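Local coordinates for protein beta-N-acetylhexosaminidase (Thermotoga neapolitana, PDB 5BZA) that probably hydrolyses terminal non-reducing N-acetyl-D-hexosamine residues of N-acetyl-beta-D-hexosaminides, as a thermostable member of glycosyl hydrolase family 3, at residues B[346-352]-B[380-386]; B[400-405]-B[417-421]; B[425-430]-B[442-448]. All coordinates share one frame; numbering follows the deposited sequence.

All three contacts belong to the C-terminal domain, a mixed beta sheet with helices on both faces, set apart from the TIM-barrel domain, and they illustrate how one sheet is assembled strand by strand. They follow one another in series along the chain. Contact 1 pairs strand 347-352 with the edge strand 380-386; contact 2 ties the next strand, 399-404, to the end of helix 411-418; contact 3 pairs strands 425-429 and 443-446. The centres of contacts 1 and 2 lie about 10 Å apart, those of contacts 2 and 3 about 9 Å, and those of contacts 1 and 3 about 15 Å. Contact 2 touches both others, bridging the two strand pairs.

Contact 1 (B[346-352]-B[380-386]); sequences EVVLLVP and VRDVIRY. With CD (cadmium ion), chain T.
Ile384 is held through both of its backbone polar atoms: its N donates to Leu349 O at 2.7 Å, nearly straight, and its O receives Val351 N. The two strands so joined, 347-352 and 380-386, lie parallel at one margin of the sheet, connected through helix 364-377 in a beta-alpha-beta crossover. Near the start of the pair the register slips by one residue in a beta bulge: Val347 faces Val380 but Val348 faces Asp382, and Arg381 is the extra residue. The backbone N of Arg381 still bonds to Val347 O, while its side chain reaches Glu346 in a salt bridge: Arg381 NE lies 2.8 Å from Glu346 OE2, which it meets from above the carboxylate plane. The other oxygen, Glu346 OE1, binds a cadmium ion at 2.2 Å, a site completed in part by Glu398. On one face Leu350 CD2 rests 3.6 Å from Ile384 CB, the two side chains running side by side.

Arg385 shows how a long side chain can track its neighbour. Its CB and CG lie near Val351 O, CD comes 3.7 Å from Val351 CB, and NE approaches Val351 CG1; bends at chi2 (-62°) and chi3 (-140°) keep the chain along this valine. At the tip, NH1 meets Pro352 O at the edge of the guanidinium, in a bond modelled so short that its detail is doubtful, while NH2 forms a salt bridge with Asp368 of helix 364-377. A methionine in its place would probably leave the Asp368 carboxylate without its charged mate and remove one polar tie to that helix. Beyond it, Tyr386 OH bonds to Phe403 O, and Pro352 CD lies 3.5 Å from Tyr386 CE1, with Pro352 CA over one face of the ring, 4.3 Å from its centroid.

Contact 2 (B[400-405]-B[417-421]); sequences IFDFVV and HLSLP
Asp402 and His417 are brought together by two side-chain choices: the aspartate carries CG anti to its own N (chi1 175°), reaching out from strand 399-404, and the histidine swings its ring anti to the carbonyl carbon (chi1 -73°) at the C-terminal part of helix 411-418. The carboxylate and the imidazole end up nearly coplanar, 9° apart, with the acid at the edge of the ring. His417 ND1 donates to Asp402 OD2 in a hydrogen bond modelled at 2.3 Å, so short that its exact length is doubtful, although the bonding partners are clear.

The rest of the imidazole is fixed from other directions. Val404 CG1 sits over one face in a CH-pi contact, 4.3 Å from the ring centroid. At the ring edge a water bonded to His417 NE2 (2.6 Å) donates to Val405 O, tying the far nitrogen back to the strand. Outside the two segments, the ring of Tyr386 meets that of His417 nearly perpendicularly. Leu420 CD1 comes within 3.7 Å of Asp402 OD2, adding a hydrocarbon flank to the acid. Farther along, Ile400 CD1 presses on Pro421 CG at 3.8 Å, the two side chains crossing at about a right angle.

The contact thus fastens a helix end to its preceding strand within the beta-alpha-beta unit that runs on to strand 425-429. A carboxylate beside ND1 would be expected to favour the proton on that nitrogen and could raise the imidazole's affinity for a second one; the bond should hold the ring against rotation.

Contact 3 (B[425-430]-B[442-448]); sequences TIYFII and RSVVITH. With CD (cadmium ion), chain M.
Strands 425-429 and 443-446 run parallel, their axes 4.6 Å apart at closest and inclined by 24°, and four hydrogen bonds stitch them into the sheet: Tyr427 N to Ser443 O, Val445 N to Tyr427 O (2.7 Å, nearly straight), Ile429 N to Val445 O, and a longer one from Thr447 N to Ile429 O. Where the ladder begins, a water accepts from Ser443 N and donates to Thr425 O.

One face carries Phe428 and Val445, which lie side by side with Phe428 CD2 4.0 Å from Val445 CG1; both touch helix 452-463, and the Phe428 ring stacks on Phe403. On the reverse face Ile429 has a chi2 of 98°, away from a staggered position, which brings CD1 to 3.4 Å from Val444 CG1, tighter than usual carbon contact. Tyr427 lies on this face too. Arg442 CB packs 3.8 Å from Tyr427 CD2, and the guanidinium stands almost perpendicular to the ring, 87° between the planes. The polar ends look elsewhere: Tyr427 OH bonds to His417 O, while Arg442 NH1 and NH2 bond to Leu420 O and Leu418 O.

Past the strand, His448 ND1 is bonded to Ala332 O and its NE2 faces a cadmium ion at 2.7 Å, the metal lying in the ring plane. Ile446 CG2 sits over one face of that imidazole, toward the rim, and Lys86 of the second subunit packs against the residue. With ND1 occupied by a carbonyl, the ring's rotation is fixed and NE2 is turned to the metal; His448, Glu334 and Lys86 are also the residues of a zinc site seen in this protein.

Contact 1 (B[346-352]-B[380-386])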
loop_
_atom_site.group_PDB
_atom_site.type_symbol
_atom_site.label_atom_id
_atom_site.label_comp_id
_atom_site.label_asym_id
_atom_site.label_seq_id
_atom_site.Cartn_x
_atom_site.Cartn_y
_atom_site.Cartn_z
ATOM N N GLU B 346 -9.434 2.967 -35.580
ATOM C CA GLU B 346 -8.344 2.277 -34.903
ATOM C C GLU B 346 -7.301 3.356 -34.581
ATOM O O GLU B 346 -7.078 4.279 -35.376
ATOM C CB GLU B 346 -7.720 1.188 -35.784
ATOM C CG GLU B 346 -8.714 0.204 -36.443
ATOM C CD GLU B 346 -8.069 -0.502 -37.649
ATOM O OE1 GLU B 346 -8.554 -0.325 -38.796
ATOM O OE2 GLU B 346 -6.981 -1.127 -37.466
ATOM N N VAL B 347 -6.646 3.241 -33.432
ATOM C CA VAL B 347 -5.866 4.355 -32.932
ATOM C C VAL B 347 -4.405 3.982 -32.988
ATOM O O VAL B 347 -4.028 2.854 -32.699
ATOM C CB VAL B 347 -6.274 4.782 -31.466
ATOM C CG1 VAL B 347 -5.342 5.824 -30.909
ATOM C CG2 VAL B 347 -7.699 5.343 -31.435
ATOM N N VAL B 348 -3.586 4.959 -33.371
ATOM C CA VAL B 348 -2.164 4.803 -33.331
ATOM C C VAL B 348 -1.721 5.593 -32.103
ATOM O O VAL B 348 -2.089 6.776 -31.961
ATOM C CB VAL B 348 -1.506 5.335 -34.624
ATOM C CG1 VAL B 348 -0.005 5.345 -34.465
ATOM C CG2 VAL B 348 -1.873 4.435 -35.785
ATOM N N LEU B 349 -0.885 4.991 -31.261
ATOM C CA LEU B 349 -0.527 5.626 -29.997
ATOM C C LEU B 349 0.919 6.055 -30.021
ATOM O O LEU B 349 1.832 5.229 -30.204
ATOM C CB LEU B 349 -0.715 4.678 -28.813
ATOM C CG LEU B 349 -2.103 4.151 -28.417
ATOM C CD1 LEU B 349 -1.978 3.226 -27.209
ATOM C CD2 LEU B 349 -3.082 5.302 -28.134
ATOM N N LEU B 350 1.132 7.339 -29.762
ATOM C CA LEU B 350 2.475 7.865 -29.706
ATOM C C LEU B 350 2.735 8.129 -28.253
ATOM O O LEU B 350 2.078 8.984 -27.636
ATOM C CB LEU B 350 2.621 9.154 -30.536
ATOM C CG LEU B 350 2.506 8.994 -32.051
ATOM C CD1 LEU B 350 2.666 10.324 -32.816
ATOM C CD2 LEU B 350 3.555 7.996 -32.503
ATOM N N VAL B 351 3.680 7.391 -27.693
ATOM C CA VAL B 351 3.856 7.428 -26.254
ATOM C C VAL B 351 5.303 7.724 -25.926
ATOM O O VAL B 351 6.177 7.064 -26.475
ATOM C CB VAL B 351 3.432 6.073 -25.594
ATOM C CG1 VAL B 351 3.775 6.072 -24.112
ATOM C CG2 VAL B 351 1.929 5.798 -25.833
ATOM N N PRO B 352 5.564 8.717 -25.038
ATOM C CA PRO B 352 6.927 9.044 -24.578
ATOM C C PRO B 352 7.696 7.777 -24.233
ATOM O O PRO B 352 7.138 6.888 -23.604
ATOM C CB PRO B 352 6.693 9.904 -23.334
ATOM C CG PRO B 352 5.387 10.587 -23.626
ATOM C CD PRO B 352 4.560 9.623 -24.453
ATOM N N VAL B 380 -6.794 -0.392 -30.913
ATOM C CA VAL B 380 -5.452 0.124 -31.075
ATOM C C VAL B 380 -4.735 -0.606 -32.207
ATOM O O VAL B 380 -4.555 -1.832 -32.140
ATOM C CB VAL B 380 -4.676 -0.022 -29.774
ATOM C CG1 VAL B 380 -3.211 0.326 -29.966
ATOM C CG2 VAL B 380 -5.338 0.837 -28.672
ATOM N N ARG B 381 -4.339 0.132 -33.246
ATOM C CA ARG B 381 -3.586 -0.437 -34.372
ATOM C C ARG B 381 -2.099 -0.532 -34.105
ATOM O O ARG B 381 -1.477 -1.530 -34.469
ATOM C CB ARG B 381 -3.763 0.353 -35.676
ATOM C CG ARG B 381 -3.109 -0.422 -36.847
ATOM C CD ARG B 381 -3.329 0.196 -38.207
ATOM N NE ARG B 381 -4.731 0.200 -38.602
ATOM C CZ ARG B 381 -5.156 0.698 -39.754
ATOM N NH1 ARG B 381 -4.280 1.194 -40.616
ATOM N NH2 ARG B 381 -6.444 0.695 -40.056
ATOM N N ASP B 382 -1.510 0.481 -33.466
ATOM C CA ASP B 382 -0.079 0.381 -33.175
ATOM C C ASP B 382 0.338 1.192 -31.968
ATOM O O ASP B 382 -0.367 2.099 -31.553
ATOM C CB ASP B 382 0.722 0.844 -34.402
ATOM C CG ASP B 382 2.139 0.274 -34.434
ATOM O OD1 ASP B 382 2.695 -0.059 -33.350
ATOM O OD2 ASP B 382 2.693 0.144 -35.554
ATOM N N VAL B 383 1.491 0.850 -31.400
ATOM C CA VAL B 383 2.029 1.616 -30.283
ATOM C C VAL B 383 3.461 1.995 -30.630
ATOM O O VAL B 383 4.320 1.116 -30.790
ATOM C CB VAL B 383 2.016 0.826 -28.961
ATOM C CG1 VAL B 383 2.708 1.626 -27.877
ATOM C CG2 VAL B 383 0.604 0.515 -28.551
ATOM N N ILE B 384 3.699 3.303 -30.736
ATOM C CA ILE B 384 5.011 3.857 -31.095
ATOM C C ILE B 384 5.545 4.676 -29.956
ATOM O O ILE B 384 4.889 5.596 -29.452
ATOM C CB ILE B 384 4.959 4.731 -32.375
ATOM C CG1 ILE B 384 4.448 3.925 -33.579
ATOM C CG2 ILE B 384 6.355 5.348 -32.703
ATOM C CD1 ILE B 384 4.048 4.815 -34.735
ATOM N N ARG B 385 6.768 4.364 -29.579
ATOM C CA ARG B 385 7.400 5.024 -28.455
ATOM C C ARG B 385 8.361 6.092 -29.019
ATOM O O ARG B 385 9.294 5.753 -29.737
ATOM C CB ARG B 385 8.128 3.989 -27.612
ATOM C CG ARG B 385 7.191 3.020 -26.840
ATOM C CD ARG B 385 6.281 3.711 -25.829
ATOM N NE ARG B 385 6.236 2.839 -24.662
ATOM C CZ ARG B 385 6.479 3.222 -23.418
ATOM N NH1 ARG B 385 6.769 4.478 -23.131
ATOM N NH2 ARG B 385 6.432 2.328 -22.454
ATOM N N TYR B 386 8.088 7.372 -28.799
ATOM C CA TYR B 386 8.957 8.400 -29.376
ATOM C C TYR B 386 9.885 9.009 -28.341
ATOM O O TYR B 386 9.688 8.870 -27.134
ATOM C CB TYR B 386 8.136 9.502 -30.038
ATOM C CG TYR B 386 7.390 10.400 -29.086
ATOM C CD1 TYR B 386 6.177 10.008 -28.495
ATOM C CD2 TYR B 386 7.884 11.664 -28.788
ATOM C CE1 TYR B 386 5.496 10.872 -27.631
ATOM C CE2 TYR B 386 7.217 12.519 -27.932
ATOM C CZ TYR B 386 6.037 12.137 -27.359
ATOM O OH TYR B 386 5.425 13.037 -26.517
HETATM CD CD CD T . -10.419 0.743 -39.312
HETATM O O HOH W 1 -12.485 2.021 -39.579
#

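Contact 2 (B[400-405]-B[417-421])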
loop_
_atom_site.group_PDB
_atom_site.type_symbol
_atom_site.label_atom_id
_atom_site.label_comp_id
_atom_site.label_asym_id
_atom_site.label_seq_id
_atom_site.Cartn_x
_atom_site.Cartn_y
_atom_site.Cartn_z
ATOM N N ILE B 400 -4.894 9.352 -34.422
ATOM C CA ILE B 400 -3.602 9.367 -33.777
ATOM C C ILE B 400 -3.726 10.048 -32.430
ATOM O O ILE B 400 -4.305 11.133 -32.334
ATOM C CB ILE B 400 -2.549 10.069 -34.630
ATOM C CG1 ILE B 400 -2.517 9.454 -36.030
ATOM C CG2 ILE B 400 -1.184 9.893 -33.983
ATOM C CD1 ILE B 400 -1.529 10.118 -37.015
ATOM N N PHE B 401 -3.199 9.391 -31.393
ATOM C CA PHE B 401 -3.165 9.975 -30.058
ATOM C C PHE B 401 -1.734 10.333 -29.771
ATOM O O PHE B 401 -0.910 9.430 -29.557
ATOM C CB PHE B 401 -3.653 9.012 -28.959
ATOM C CG PHE B 401 -5.140 8.737 -28.963
ATOM C CD1 PHE B 401 -5.991 9.394 -29.831
ATOM C CD2 PHE B 401 -5.692 7.878 -28.015
ATOM C CE1 PHE B 401 -7.358 9.144 -29.822
ATOM C CE2 PHE B 401 -7.079 7.628 -27.975
ATOM C CZ PHE B 401 -7.913 8.262 -28.881
ATOM N N ASP B 402 -1.423 11.632 -29.734
ATOM C CA ASP B 402 -0.066 12.044 -29.390
ATOM C C ASP B 402 -0.052 12.401 -27.897
ATOM O O ASP B 402 -0.720 13.339 -27.435
ATOM C CB ASP B 402 0.396 13.213 -30.290
ATOM C CG ASP B 402 1.778 13.786 -29.906
ATOM O OD1 ASP B 402 2.559 13.119 -29.173
ATOM O OD2 ASP B 402 2.114 14.901 -30.423
ATOM N N PHE B 403 0.701 11.621 -27.134
ATOM C CA PHE B 403 0.799 11.874 -25.703
ATOM C C PHE B 403 1.996 12.769 -25.474
ATOM O O PHE B 403 3.159 12.337 -25.384
ATOM C CB PHE B 403 0.884 10.567 -24.914
ATOM C CG PHE B 403 -0.411 9.810 -24.902
ATOM C CD1 PHE B 403 -1.403 10.129 -23.982
ATOM C CD2 PHE B 403 -0.685 8.867 -25.871
ATOM C CE1 PHE B 403 -2.616 9.467 -23.989
ATOM C CE2 PHE B 403 -1.905 8.206 -25.882
ATOM C CZ PHE B 403 -2.865 8.509 -24.940
ATOM N N VAL B 404 1.679 14.048 -25.417
ATOM C CA VAL B 404 2.681 15.100 -25.524
ATOM C C VAL B 404 3.385 15.392 -24.195
ATOM O O VAL B 404 2.749 15.692 -23.184
ATOM C CB VAL B 404 2.050 16.372 -26.025
ATOM C CG1 VAL B 404 3.118 17.444 -26.179
ATOM C CG2 VAL B 404 1.283 16.109 -27.341
ATOM N N VAL B 405 4.711 15.333 -24.241
ATOM C CA VAL B 405 5.603 15.727 -23.154
ATOM C C VAL B 405 6.648 16.722 -23.742
ATOM O O VAL B 405 7.119 16.526 -24.880
ATOM C CB VAL B 405 6.267 14.497 -22.532
ATOM C CG1 VAL B 405 7.414 14.878 -21.617
ATOM C CG2 VAL B 405 5.219 13.658 -21.784
ATOM N N HIS B 417 5.794 17.415 -33.407
ATOM C CA HIS B 417 4.408 17.265 -32.963
ATOM C C HIS B 417 3.372 17.907 -33.891
ATOM O O HIS B 417 2.312 17.313 -34.134
ATOM C CB HIS B 417 4.242 17.828 -31.556
ATOM C CG HIS B 417 4.845 16.966 -30.497
ATOM N ND1 HIS B 417 4.261 15.786 -30.074
ATOM C CD2 HIS B 417 5.977 17.106 -29.768
ATOM C CE1 HIS B 417 5.011 15.239 -29.134
ATOM N NE2 HIS B 417 6.058 16.021 -28.927
ATOM N N LEU B 418 3.676 19.085 -34.433
ATOM C CA LEU B 418 2.703 19.815 -35.262
ATOM C C LEU B 418 2.567 19.262 -36.690
ATOM O O LEU B 418 1.552 19.503 -37.365
ATOM C CB LEU B 418 3.077 21.296 -35.332
ATOM C CG LEU B 418 2.827 22.043 -34.027
ATOM C CD1 LEU B 418 3.485 23.400 -34.111
ATOM C CD2 LEU B 418 1.335 22.162 -33.740
ATOM N N SER B 419 3.582 18.523 -37.141
ATOM C CA SER B 419 3.541 17.843 -38.445
ATOM C C SER B 419 2.427 16.804 -38.557
ATOM O O SER B 419 2.004 16.465 -39.670
ATOM C CB SER B 419 4.867 17.131 -38.742
ATOM O OG SER B 419 5.993 17.934 -38.440
ATOM N N LEU B 420 1.981 16.258 -37.421
ATOM C CA LEU B 420 0.954 15.220 -37.453
ATOM C C LEU B 420 -0.352 15.780 -38.063
ATOM O O LEU B 420 -0.662 16.973 -37.943
ATOM C CB LEU B 420 0.715 14.658 -36.040
ATOM C CG LEU B 420 1.960 14.038 -35.384
ATOM C CD1 LEU B 420 1.707 13.679 -33.923
ATOM C CD2 LEU B 420 2.525 12.856 -36.180
ATOM N N PRO B 421 -1.096 14.930 -38.772
ATOM C CA PRO B 421 -2.325 15.363 -39.447
ATOM C C PRO B 421 -3.338 15.932 -38.470
ATOM O O PRO B 421 -3.915 15.209 -37.644
ATOM C CB PRO B 421 -2.847 14.080 -40.102
ATOM C CG PRO B 421 -2.112 12.965 -39.449
ATOM C CD PRO B 421 -0.793 13.508 -39.007
HETATM O O HOH W 2 8.165 15.667 -27.505
#

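Contact 3 (B[425-430]-B[442-448])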
loop_
_atom_site.group_PDB
_atom_site.type_symbol
_atom_site.label_atom_id
_atom_site.label_comp_id
_atom_site.label_asym_id
_atom_site.label_seq_id
_atom_site.Cartn_x
_atom_site.Cartn_y
_atom_site.Cartn_z
ATOM N N THR B 425 -5.606 13.826 -35.371
ATOM C CA THR B 425 -4.663 13.679 -34.269
ATOM C C THR B 425 -5.273 14.345 -33.056
ATOM O O THR B 425 -5.867 15.414 -33.157
ATOM C CB THR B 425 -3.293 14.286 -34.554
ATOM O OG1 THR B 425 -2.710 13.611 -35.665
ATOM C CG2 THR B 425 -2.372 14.134 -33.337
ATOM N N ILE B 426 -5.184 13.663 -31.916
ATOM C CA ILE B 426 -5.610 14.235 -30.648
ATOM C C ILE B 426 -4.379 14.359 -29.791
ATOM O O ILE B 426 -3.620 13.382 -29.629
ATOM C CB ILE B 426 -6.680 13.381 -29.957
ATOM C CG1 ILE B 426 -7.851 13.150 -30.916
ATOM C CG2 ILE B 426 -7.196 14.081 -28.708
ATOM C CD1 ILE B 426 -9.026 12.432 -30.288
ATOM N N TYR B 427 -4.180 15.574 -29.272
ATOM C CA TYR B 427 -3.030 15.881 -28.449
ATOM C C TYR B 427 -3.417 15.750 -26.994
ATOM O O TYR B 427 -4.323 16.450 -26.504
ATOM C CB TYR B 427 -2.493 17.295 -28.736
ATOM C CG TYR B 427 -1.915 17.381 -30.115
ATOM C CD1 TYR B 427 -0.610 16.963 -30.352
ATOM C CD2 TYR B 427 -2.674 17.847 -31.189
ATOM C CE1 TYR B 427 -0.076 16.986 -31.605
ATOM C CE2 TYR B 427 -2.134 17.892 -32.480
ATOM C CZ TYR B 427 -0.839 17.460 -32.672
ATOM O OH TYR B 427 -0.273 17.499 -33.927
ATOM N N PHE B 428 -2.725 14.848 -26.307
ATOM C CA PHE B 428 -2.932 14.697 -24.882
ATOM C C PHE B 428 -1.778 15.387 -24.190
ATOM O O PHE B 428 -0.655 14.869 -24.181
ATOM C CB PHE B 428 -3.022 13.203 -24.469
ATOM C CG PHE B 428 -4.249 12.486 -24.994
ATOM C CD1 PHE B 428 -4.313 12.058 -26.317
ATOM C CD2 PHE B 428 -5.329 12.206 -24.150
ATOM C CE1 PHE B 428 -5.450 11.379 -26.806
ATOM C CE2 PHE B 428 -6.473 11.526 -24.633
ATOM C CZ PHE B 428 -6.531 11.124 -25.959
ATOM N N ILE B 429 -2.035 16.555 -23.613
ATOM C CA ILE B 429 -0.956 17.252 -22.929
ATOM C C ILE B 429 -0.932 16.835 -21.479
ATOM O O ILE B 429 -1.781 17.234 -20.692
ATOM C CB ILE B 429 -1.036 18.808 -23.072
ATOM C CG1 ILE B 429 -0.525 19.217 -24.466
ATOM C CG2 ILE B 429 -0.026 19.451 -22.133
ATOM C CD1 ILE B 429 -1.573 19.464 -25.518
ATOM N N ILE B 430 0.033 15.986 -21.153
ATOM C CA ILE B 430 -0.027 15.256 -19.900
ATOM C C ILE B 430 0.950 15.688 -18.813
ATOM O O ILE B 430 0.848 15.222 -17.689
ATOM C CB ILE B 430 0.139 13.738 -20.150
ATOM C CG1 ILE B 430 1.519 13.405 -20.714
ATOM C CG2 ILE B 430 -0.983 13.239 -21.043
ATOM C CD1 ILE B 430 1.743 11.888 -20.822
ATOM N N ARG B 442 -5.992 22.840 -32.835
ATOM C CA ARG B 442 -5.827 21.396 -32.788
ATOM C C ARG B 442 -6.789 20.790 -31.774
ATOM O O ARG B 442 -7.243 21.477 -30.849
ATOM C CB ARG B 442 -4.412 21.041 -32.419
ATOM C CG ARG B 442 -3.361 21.633 -33.327
ATOM C CD ARG B 442 -3.237 21.000 -34.700
ATOM N NE ARG B 442 -2.085 21.587 -35.409
ATOM C CZ ARG B 442 -1.329 20.916 -36.279
ATOM N NH1 ARG B 442 -1.617 19.630 -36.532
ATOM N NH2 ARG B 442 -0.288 21.507 -36.878
ATOM N N SER B 443 -7.098 19.507 -31.952
ATOM C CA SER B 443 -7.829 18.752 -30.934
ATOM C C SER B 443 -6.937 18.469 -29.739
ATOM O O SER B 443 -5.933 17.747 -29.824
ATOM C CB SER B 443 -8.366 17.463 -31.524
ATOM O OG SER B 443 -9.503 17.762 -32.298
ATOM N N VAL B 444 -7.311 19.032 -28.606
ATOM C CA VAL B 444 -6.402 18.993 -27.495
ATOM C C VAL B 444 -7.143 18.568 -26.239
ATOM O O VAL B 444 -8.248 19.064 -25.951
ATOM C CB VAL B 444 -5.741 20.378 -27.275
ATOM C CG1 VAL B 444 -4.855 20.348 -26.039
ATOM C CG2 VAL B 444 -4.899 20.794 -28.511
ATOM N N VAL B 445 -6.533 17.645 -25.501
ATOM C CA VAL B 445 -7.018 17.215 -24.182
ATOM C C VAL B 445 -5.916 17.491 -23.144
ATOM O O VAL B 445 -4.749 17.128 -23.372
ATOM C CB VAL B 445 -7.402 15.688 -24.153
ATOM C CG1 VAL B 445 -7.620 15.205 -22.712
ATOM C CG2 VAL B 445 -8.648 15.428 -24.965
ATOM N N ILE B 446 -6.253 18.166 -22.043
ATOM C CA ILE B 446 -5.253 18.402 -20.983
ATOM C C ILE B 446 -5.605 17.604 -19.716
ATOM O O ILE B 446 -6.738 17.695 -19.230
ATOM C CB ILE B 446 -5.118 19.910 -20.601
ATOM C CG1 ILE B 446 -4.978 20.803 -21.849
ATOM C CG2 ILE B 446 -3.924 20.103 -19.664
ATOM C CD1 ILE B 446 -5.037 22.282 -21.527
ATOM N N THR B 447 -4.647 16.832 -19.191
ATOM C CA THR B 447 -4.931 15.941 -18.057
ATOM C C THR B 447 -4.425 16.447 -16.719
ATOM O O THR B 447 -4.955 16.073 -15.683
ATOM C CB THR B 447 -4.354 14.527 -18.269
ATOM O OG1 THR B 447 -2.920 14.584 -18.405
ATOM C CG2 THR B 447 -4.987 13.881 -19.469
ATOM N N HIS B 448 -3.369 17.258 -16.770
ATOM C CA HIS B 448 -2.635 17.773 -15.615
ATOM C C HIS B 448 -1.884 16.688 -14.845
ATOM O O HIS B 448 -1.389 16.940 -13.738
ATOM C CB HIS B 448 -3.553 18.547 -14.659
ATOM C CG HIS B 448 -4.217 19.733 -15.288
ATOM N ND1 HIS B 448 -5.530 19.719 -15.705
ATOM C CD2 HIS B 448 -3.727 20.956 -15.618
ATOM C CE1 HIS B 448 -5.838 20.897 -16.226
ATOM N NE2 HIS B 448 -4.760 21.653 -16.199
HETATM CD CD CD M . -4.661 24.253 -16.986
HETATM O O HOH W 3 -5.766 18.158 -33.963
#